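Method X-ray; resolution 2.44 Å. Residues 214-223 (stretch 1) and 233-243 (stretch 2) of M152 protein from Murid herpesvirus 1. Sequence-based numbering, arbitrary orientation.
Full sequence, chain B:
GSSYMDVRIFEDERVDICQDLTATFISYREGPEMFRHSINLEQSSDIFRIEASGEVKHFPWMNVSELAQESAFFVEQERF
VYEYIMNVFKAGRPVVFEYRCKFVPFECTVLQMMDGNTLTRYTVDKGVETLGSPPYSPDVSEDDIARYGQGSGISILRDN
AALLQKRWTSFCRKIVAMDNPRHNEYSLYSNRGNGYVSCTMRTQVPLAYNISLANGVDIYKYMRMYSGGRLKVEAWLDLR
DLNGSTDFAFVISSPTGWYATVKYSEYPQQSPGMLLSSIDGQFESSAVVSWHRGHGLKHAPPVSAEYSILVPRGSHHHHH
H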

ATOM      1  N   ALA B 214       3.204 -22.798   4.241  1.00 47.40           N
ATOM      2  CA  ALA B 214       4.285 -23.784   4.293  1.00 46.23           C
ATOM      3  C   ALA B 214       4.484 -24.549   2.992  1.00 50.89           C
ATOM      4  O   ALA B 214       5.617 -24.844   2.606  1.00 48.29           O
ATOM      5  CB  ALA B 214       4.064 -24.747   5.440  1.00 43.49           C
ATOM      6  N   ASN B 215       3.387 -24.885   2.321  1.00 48.71           N
ATOM      7  CA  ASN B 215       3.488 -25.697   1.114  1.00 50.64           C
ATOM      8  C   ASN B 215       3.648 -24.880  -0.164  1.00 48.63           C
ATOM      9  O   ASN B 215       3.669 -25.443  -1.254  1.00 50.82           O
ATOM     10  CB  ASN B 215       2.308 -26.680   1.007  1.00 52.51           C
ATOM     11  CG  ASN B 215       1.012 -26.006   0.581  1.00 56.98           C
ATOM     12  OD1 ASN B 215       0.837 -24.793   0.733  1.00 58.36           O
ATOM     13  ND2 ASN B 215       0.089 -26.797   0.043  1.00 56.22           N
ATOM     14  N   GLY B 216       3.747 -23.557  -0.039  1.00 52.78           N
ATOM     15  CA  GLY B 216       4.040 -22.720  -1.192  1.00 49.64           C
ATOM     16  C   GLY B 216       2.850 -22.063  -1.879  1.00 47.81           C
ATOM     17  O   GLY B 216       3.018 -21.160  -2.717  1.00 47.84           O
ATOM     18  N   VAL B 217       1.648 -22.515  -1.543  1.00 44.52           N
ATOM     19  CA  VAL B 217       0.426 -21.924  -2.100  1.00 47.72           C
ATOM     20  C   VAL B 217       0.389 -20.418  -1.879  1.00 50.76           C
ATOM     21  O   VAL B 217       0.642 -19.967  -0.760  1.00 51.94           O
ATOM     22  CB  VAL B 217      -0.808 -22.522  -1.434  1.00 51.87           C
ATOM     23  CG1 VAL B 217      -2.055 -21.744  -1.842  1.00 53.70           C
ATOM     24  CG2 VAL B 217      -0.940 -23.980  -1.807  1.00 52.35           C
ATOM     25  N   ASP B 218       0.074 -19.636  -2.914  1.00 50.93           N
ATOM     26  CA  ASP B 218       0.068 -18.173  -2.756  1.00 47.01           C
ATOM     27  C   ASP B 218      -1.015 -17.685  -1.788  1.00 49.41           C
ATOM     28  O   ASP B 218      -2.106 -18.259  -1.690  1.00 44.51           O
ATOM     29  CB  ASP B 218      -0.051 -17.450  -4.099  1.00 49.79           C
ATOM     30  CG  ASP B 218       1.209 -17.575  -4.944  1.00 67.42           C
ATOM     31  OD1 ASP B 218       2.319 -17.589  -4.360  1.00 68.61           O
ATOM     32  OD2 ASP B 218       1.083 -17.663  -6.190  1.00 74.71           O
ATOM     33  N   ILE B 219      -0.680 -16.636  -1.051  1.00 46.19           N
ATOM     34  CA  ILE B 219      -1.626 -15.951  -0.188  1.00 43.19           C
ATOM     35  C   ILE B 219      -1.471 -14.462  -0.437  1.00 41.00           C
ATOM     36  O   ILE B 219      -0.482 -14.018  -1.013  1.00 41.00           O
ATOM     37  CB  ILE B 219      -1.352 -16.234   1.305  1.00 40.83           C
ATOM     38  CG1 ILE B 219       0.097 -15.913   1.665  1.00 35.78           C
ATOM     39  CG2 ILE B 219      -1.653 -17.682   1.651  1.00 37.80           C
ATOM     40  CD1 ILE B 219       0.419 -16.309   3.087  1.00 39.65           C
ATOM     41  N   TYR B 220      -2.452 -13.694   0.004  1.00 38.80           N
ATOM     42  CA  TYR B 220      -2.408 -12.260  -0.128  1.00 36.38           C
ATOM     43  C   TYR B 220      -2.028 -11.720   1.248  1.00 34.30           C
ATOM     44  O   TYR B 220      -2.595 -12.136   2.255  1.00 36.87           O
ATOM     45  CB  TYR B 220      -3.790 -11.764  -0.563  1.00 34.99           C
ATOM     46  CG  TYR B 220      -3.897 -10.262  -0.592  1.00 35.61           C
ATOM     47  CD1 TYR B 220      -3.067  -9.512  -1.396  1.00 35.08           C
ATOM     48  CD2 TYR B 220      -4.832  -9.597   0.190  1.00 33.81           C
ATOM     49  CE1 TYR B 220      -3.150  -8.144  -1.418  1.00 37.28           C
ATOM     50  CE2 TYR B 220      -4.926  -8.221   0.174  1.00 31.58           C
ATOM     51  CZ  TYR B 220      -4.078  -7.505  -0.628  1.00 34.34           C
ATOM     52  OH  TYR B 220      -4.174  -6.137  -0.655  1.00 44.86           O
ATOM     53  N   LYS B 221      -1.056 -10.817   1.294  1.00 26.96           N
ATOM     54  CA  LYS B 221      -0.513 -10.358   2.569  1.00 32.01           C
ATOM     55  C   LYS B 221      -0.244  -8.881   2.493  1.00 32.99           C
ATOM     56  O   LYS B 221      -0.052  -8.340   1.398  1.00 32.34           O
ATOM     57  CB  LYS B 221       0.798 -11.069   2.906  1.00 30.93           C
ATOM     58  CG  LYS B 221       1.687 -11.307   1.711  1.00 37.88           C
ATOM     59  CD  LYS B 221       3.158 -11.394   2.080  1.00 46.06           C
ATOM     60  CE  LYS B 221       3.948 -12.050   0.946  1.00 53.08           C
ATOM     61  NZ  LYS B 221       3.528 -13.465   0.673  1.00 46.75           N
ATOM     62  N   TYR B 222      -0.193  -8.232   3.654  1.00 29.35           N
ATOM     63  CA  TYR B 222       0.127  -6.812   3.706  1.00 27.51           C
ATOM     64  C   TYR B 222       0.457  -6.473   5.143  1.00 29.21           C
ATOM     65  O   TYR B 222       0.242  -7.305   6.027  1.00 32.16           O
ATOM     66  CB  TYR B 222      -1.072  -5.992   3.232  1.00 29.67           C
ATOM     67  CG  TYR B 222      -2.371  -6.418   3.880  1.00 29.72           C
ATOM     68  CD1 TYR B 222      -2.667  -6.057   5.186  1.00 31.88           C
ATOM     69  CD2 TYR B 222      -3.299  -7.181   3.185  1.00 30.14           C
ATOM     70  CE1 TYR B 222      -3.848  -6.441   5.791  1.00 31.65           C
ATOM     71  CE2 TYR B 222      -4.483  -7.575   3.776  1.00 27.45           C
ATOM     72  CZ  TYR B 222      -4.754  -7.198   5.077  1.00 31.99           C
ATOM     73  OH  TYR B 222      -5.924  -7.581   5.681  1.00 29.13           O
ATOM     74  N   MET B 223       0.971  -5.269   5.387  1.00 29.26           N
ATOM     75  CA  MET B 223       1.231  -4.782   6.748  1.00 32.02           C
ATOM     76  C   MET B 223       0.464  -3.479   6.972  1.00 29.45           C
ATOM     77  O   MET B 223       0.272  -2.699   6.046  1.00 33.94           O
ATOM     78  CB  MET B 223       2.730  -4.548   7.016  1.00 35.07           C
ATOM     79  CG  MET B 223       3.594  -5.804   7.125  1.00 43.92           C
ATOM     80  SD  MET B 223       5.350  -5.455   7.483  1.00 45.14           S
ATOM     81  CE  MET B 223       5.214  -4.804   9.141  1.00 36.23           C
TER
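Stretch 2 (233-243) VEAWLDLRDLN

The strongest polar contact between the two stretches is a side-chain relay on one face of a two-stranded antiparallel pairing. Tyr222 OH donates a very short hydrogen bond to Glu234 OE2 (2.4 Å) and accepts one from Trp236 NE1 (3.2 Å), so a single hydroxyl ties together two residues that project from the same side of the partner strand. The p rotamer of Tyr222 (chi1 48°) brings its ring across to stretch 2, and Trp236, with chi1 m, receives the hydroxyl at the edge of its indole, near the ring plane.

Beneath this relay runs the backbone ladder. Strand 233-238 lies against strand 220-223 with an angle of 168° between their N-to-C directions and a closest axial approach of 4.6 Å. Tyr220 and Trp236 exchange two hydrogen bonds, from Trp236 N to Tyr220 O (2.7 Å) and from Tyr220 N to Trp236 O (3.2 Å). Tyr222 and Glu234 repeat the pattern, from Tyr222 N to Glu234 O (3.0 Å) and from Glu234 N to Tyr222 O (3.1 Å). Between them, Lys221 CA and Ala235 CA, of a non-hydrogen-bonded pair, draw in to 4.1 Å. CA-H...O contacts join Ala235 CA to Tyr220 O (3.0 Å) and Lys221 CA to Glu234 O (3.2 Å).

Packing follows the alternation of the strands. Tyr222 CE2 lies 4.0 Å from Trp236 CD1, on the face of the relay; on the other face, Met223 CG meets Val233 CG2 at 4.0 Å. Ahead of strand 220-223 the loop turns through Ala214 to Gly216, the last with a positive phi of 97°, and is extended from Val217 to Ile219; Ile219 CD1 reaches Ala235 CB (3.7 Å). Stretch 2 leaves its strand through a type II turn, Asp238 to Asp241, after which Leu242 CD2 packs on Val217 CG2 at 3.7 Å. The contact buries 627 Å² in total.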

ATOM      1  N   VAL B 233       0.675  -7.592  10.744  1.00 32.15           N
ATOM      2  CA  VAL B 233       1.010  -8.393   9.559  1.00 28.23           C
ATOM      3  C   VAL B 233      -0.179  -9.306   9.357  1.00 32.17           C
ATOM      4  O   VAL B 233      -0.633  -9.942  10.303  1.00 31.20           O
ATOM      5  CB  VAL B 233       2.270  -9.252   9.776  1.00 28.17           C
ATOM      6  CG1 VAL B 233       2.571 -10.101   8.523  1.00 29.30           C
ATOM      7  CG2 VAL B 233       3.447  -8.366  10.145  1.00 26.96           C
ATOM      8  N   GLU B 234      -0.707  -9.364   8.139  1.00 30.61           N
ATOM      9  CA  GLU B 234      -1.944 -10.101   7.931  1.00 29.40           C
ATOM     10  C   GLU B 234      -1.898 -10.777   6.586  1.00 30.65           C
ATOM     11  O   GLU B 234      -1.332 -10.225   5.647  1.00 31.76           O
ATOM     12  CB  GLU B 234      -3.148  -9.159   8.017  1.00 27.13           C
ATOM     13  CG  GLU B 234      -4.516  -9.858   7.996  1.00 32.09           C
ATOM     14  CD  GLU B 234      -5.599  -9.034   8.683  1.00 35.14           C
ATOM     15  OE1 GLU B 234      -5.896  -9.287   9.877  1.00 39.55           O
ATOM     16  OE2 GLU B 234      -6.146  -8.120   8.038  1.00 35.10           O
ATOM     17  N   ALA B 235      -2.480 -11.973   6.488  1.00 31.16           N
ATOM     18  CA  ALA B 235      -2.493 -12.721   5.217  1.00 34.61           C
ATOM     19  C   ALA B 235      -3.795 -13.466   5.051  1.00 30.77           C
ATOM     20  O   ALA B 235      -4.418 -13.854   6.044  1.00 28.15           O
ATOM     21  CB  ALA B 235      -1.309 -13.706   5.119  1.00 28.08           C
ATOM     22  N   TRP B 236      -4.183 -13.697   3.801  1.00 30.96           N
ATOM     23  CA  TRP B 236      -5.427 -14.378   3.489  1.00 32.63           C
ATOM     24  C   TRP B 236      -5.220 -15.601   2.604  1.00 34.93           C
ATOM     25  O   TRP B 236      -4.508 -15.538   1.590  1.00 35.01           O
ATOM     26  CB  TRP B 236      -6.370 -13.412   2.785  1.00 32.43           C
ATOM     27  CG  TRP B 236      -6.888 -12.363   3.706  1.00 31.54           C
ATOM     28  CD1 TRP B 236      -6.347 -11.134   3.942  1.00 30.86           C
ATOM     29  CD2 TRP B 236      -8.062 -12.452   4.522  1.00 29.33           C
ATOM     30  NE1 TRP B 236      -7.117 -10.447   4.858  1.00 30.06           N
ATOM     31  CE2 TRP B 236      -8.175 -11.237   5.233  1.00 31.49           C
ATOM     32  CE3 TRP B 236      -9.022 -13.439   4.731  1.00 29.64           C
ATOM     33  CZ2 TRP B 236      -9.222 -10.989   6.143  1.00 27.79           C
ATOM     34  CZ3 TRP B 236     -10.067 -13.190   5.630  1.00 30.74           C
ATOM     35  CH2 TRP B 236     -10.155 -11.979   6.321  1.00 26.73           C
ATOM     36  N   LEU B 237      -5.857 -16.702   3.001  1.00 34.16           N
ATOM     37  CA  LEU B 237      -5.835 -17.956   2.253  1.00 36.77           C
ATOM     38  C   LEU B 237      -7.258 -18.268   1.782  1.00 38.46           C
ATOM     39  O   LEU B 237      -8.251 -18.046   2.510  1.00 35.03           O
ATOM     40  CB  LEU B 237      -5.309 -19.104   3.145  1.00 38.21           C
ATOM     41  CG  LEU B 237      -5.531 -20.561   2.708  1.00 39.28           C
ATOM     42  CD1 LEU B 237      -4.648 -20.907   1.518  1.00 41.13           C
ATOM     43  CD2 LEU B 237      -5.298 -21.564   3.837  1.00 41.52           C
ATOM     44  N   ASP B 238      -7.347 -18.776   0.567  1.00 36.64           N
ATOM     45  CA  ASP B 238      -8.602 -19.252   0.052  1.00 41.33           C
ATOM     46  C   ASP B 238      -8.459 -20.750   0.057  1.00 39.83           C
ATOM     47  O   ASP B 238      -7.661 -21.300  -0.674  1.00 45.41           O
ATOM     48  CB  ASP B 238      -8.813 -18.757  -1.373  1.00 39.15           C
ATOM     49  CG  ASP B 238     -10.186 -19.082  -1.907  1.00 41.49           C
ATOM     50  OD1 ASP B 238     -10.882 -19.910  -1.310  1.00 40.27           O
ATOM     51  OD2 ASP B 238     -10.573 -18.504  -2.930  1.00 39.91           O
ATOM     52  N   LEU B 239      -9.242 -21.417   0.884  1.00 41.85           N
ATOM     53  CA  LEU B 239      -9.221 -22.850   0.898  1.00 47.50           C
ATOM     54  C   LEU B 239      -9.699 -23.162  -0.497  1.00 55.65           C
ATOM     55  O   LEU B 239     -10.411 -22.376  -1.104  1.00 61.53           O
ATOM     56  CB  LEU B 239     -10.184 -23.407   1.938  1.00 36.19           C
ATOM     57  CG  LEU B 239      -9.853 -23.132   3.401  1.00 42.16           C
ATOM     58  CD1 LEU B 239     -10.938 -23.652   4.296  1.00 29.43           C
ATOM     59  CD2 LEU B 239      -8.527 -23.732   3.781  1.00 38.09           C
ATOM     60  N   ARG B 240      -9.281 -24.285  -1.035  1.00 50.56           N
ATOM     61  CA  ARG B 240      -9.658 -24.625  -2.390  1.00 60.77           C
ATOM     62  C   ARG B 240      -8.646 -23.996  -3.311  1.00 57.59           C
ATOM     63  O   ARG B 240      -8.834 -23.972  -4.514  1.00 64.75           O
ATOM     64  CB  ARG B 240     -10.983 -23.966  -2.774  1.00 53.26           C
ATOM     65  CG  ARG B 240     -10.899 -22.569  -3.343  1.00 51.27           C
ATOM     66  CD  ARG B 240     -12.194 -22.247  -4.086  1.00 54.01           C
ATOM     67  NE  ARG B 240     -12.304 -20.853  -4.510  1.00 63.71           N
ATOM     68  CZ  ARG B 240     -13.181 -19.986  -4.013  1.00 61.21           C
ATOM     69  NH1 ARG B 240     -14.036 -20.367  -3.073  1.00 68.69           N
ATOM     70  NH2 ARG B 240     -13.206 -18.740  -4.457  1.00 50.77           N
ATOM     71  N   ASP B 241      -7.543 -23.537  -2.739  1.00 56.73           N
ATOM     72  CA  ASP B 241      -6.392 -23.169  -3.523  1.00 56.19           C
ATOM     73  C   ASP B 241      -5.522 -24.274  -2.985  1.00 59.01           C
ATOM     74  O   ASP B 241      -4.444 -24.540  -3.489  1.00 68.84           O
ATOM     75  CB  ASP B 241      -5.809 -21.804  -3.189  1.00 51.14           C
ATOM     76  CG  ASP B 241      -6.365 -20.709  -4.061  1.00 52.46           C
ATOM     77  OD1 ASP B 241      -7.118 -21.026  -4.991  1.00 60.01           O
ATOM     78  OD2 ASP B 241      -6.056 -19.532  -3.824  1.00 53.63           O
ATOM     79  N   LEU B 242      -6.028 -24.919  -1.942  1.00 64.63           N
ATOM     80  CA  LEU B 242      -5.356 -26.045  -1.311  1.00 73.96           C
ATOM     81  C   LEU B 242      -5.716 -27.377  -1.977  1.00 84.38           C
ATOM     82  O   LEU B 242      -5.152 -28.423  -1.637  1.00 91.52           O
ATOM     83  CB  LEU B 242      -5.678 -26.093   0.188  1.00 74.62           C
ATOM     84  CG  LEU B 242      -5.039 -24.992   1.047  1.00 64.30           C
ATOM     85  CD1 LEU B 242      -5.058 -25.369   2.504  1.00 65.53           C
ATOM     86  CD2 LEU B 242      -3.612 -24.698   0.594  1.00 61.02           C
ATOM     87  N   ASN B 243      -6.642 -27.321  -2.933  1.00 82.23           N
ATOM     88  CA  ASN B 243      -7.130 -28.504  -3.638  1.00 83.56           C
ATOM     89  C   ASN B 243      -7.582 -29.595  -2.672  1.00 94.64           C
ATOM     90  O   ASN B 243      -6.870 -30.575  -2.456  1.00 98.70           O
ATOM     91  CB  ASN B 243      -6.074 -29.056  -4.609  1.00 88.61           C
ATOM     92  CG  ASN B 243      -5.509 -27.992  -5.544  1.00 87.46           C
ATOM     93  OD1 ASN B 243      -6.179 -27.015  -5.883  1.00 80.76           O
ATOM     94  ND2 ASN B 243      -4.266 -28.187  -5.971  1.00 87.54           N
TER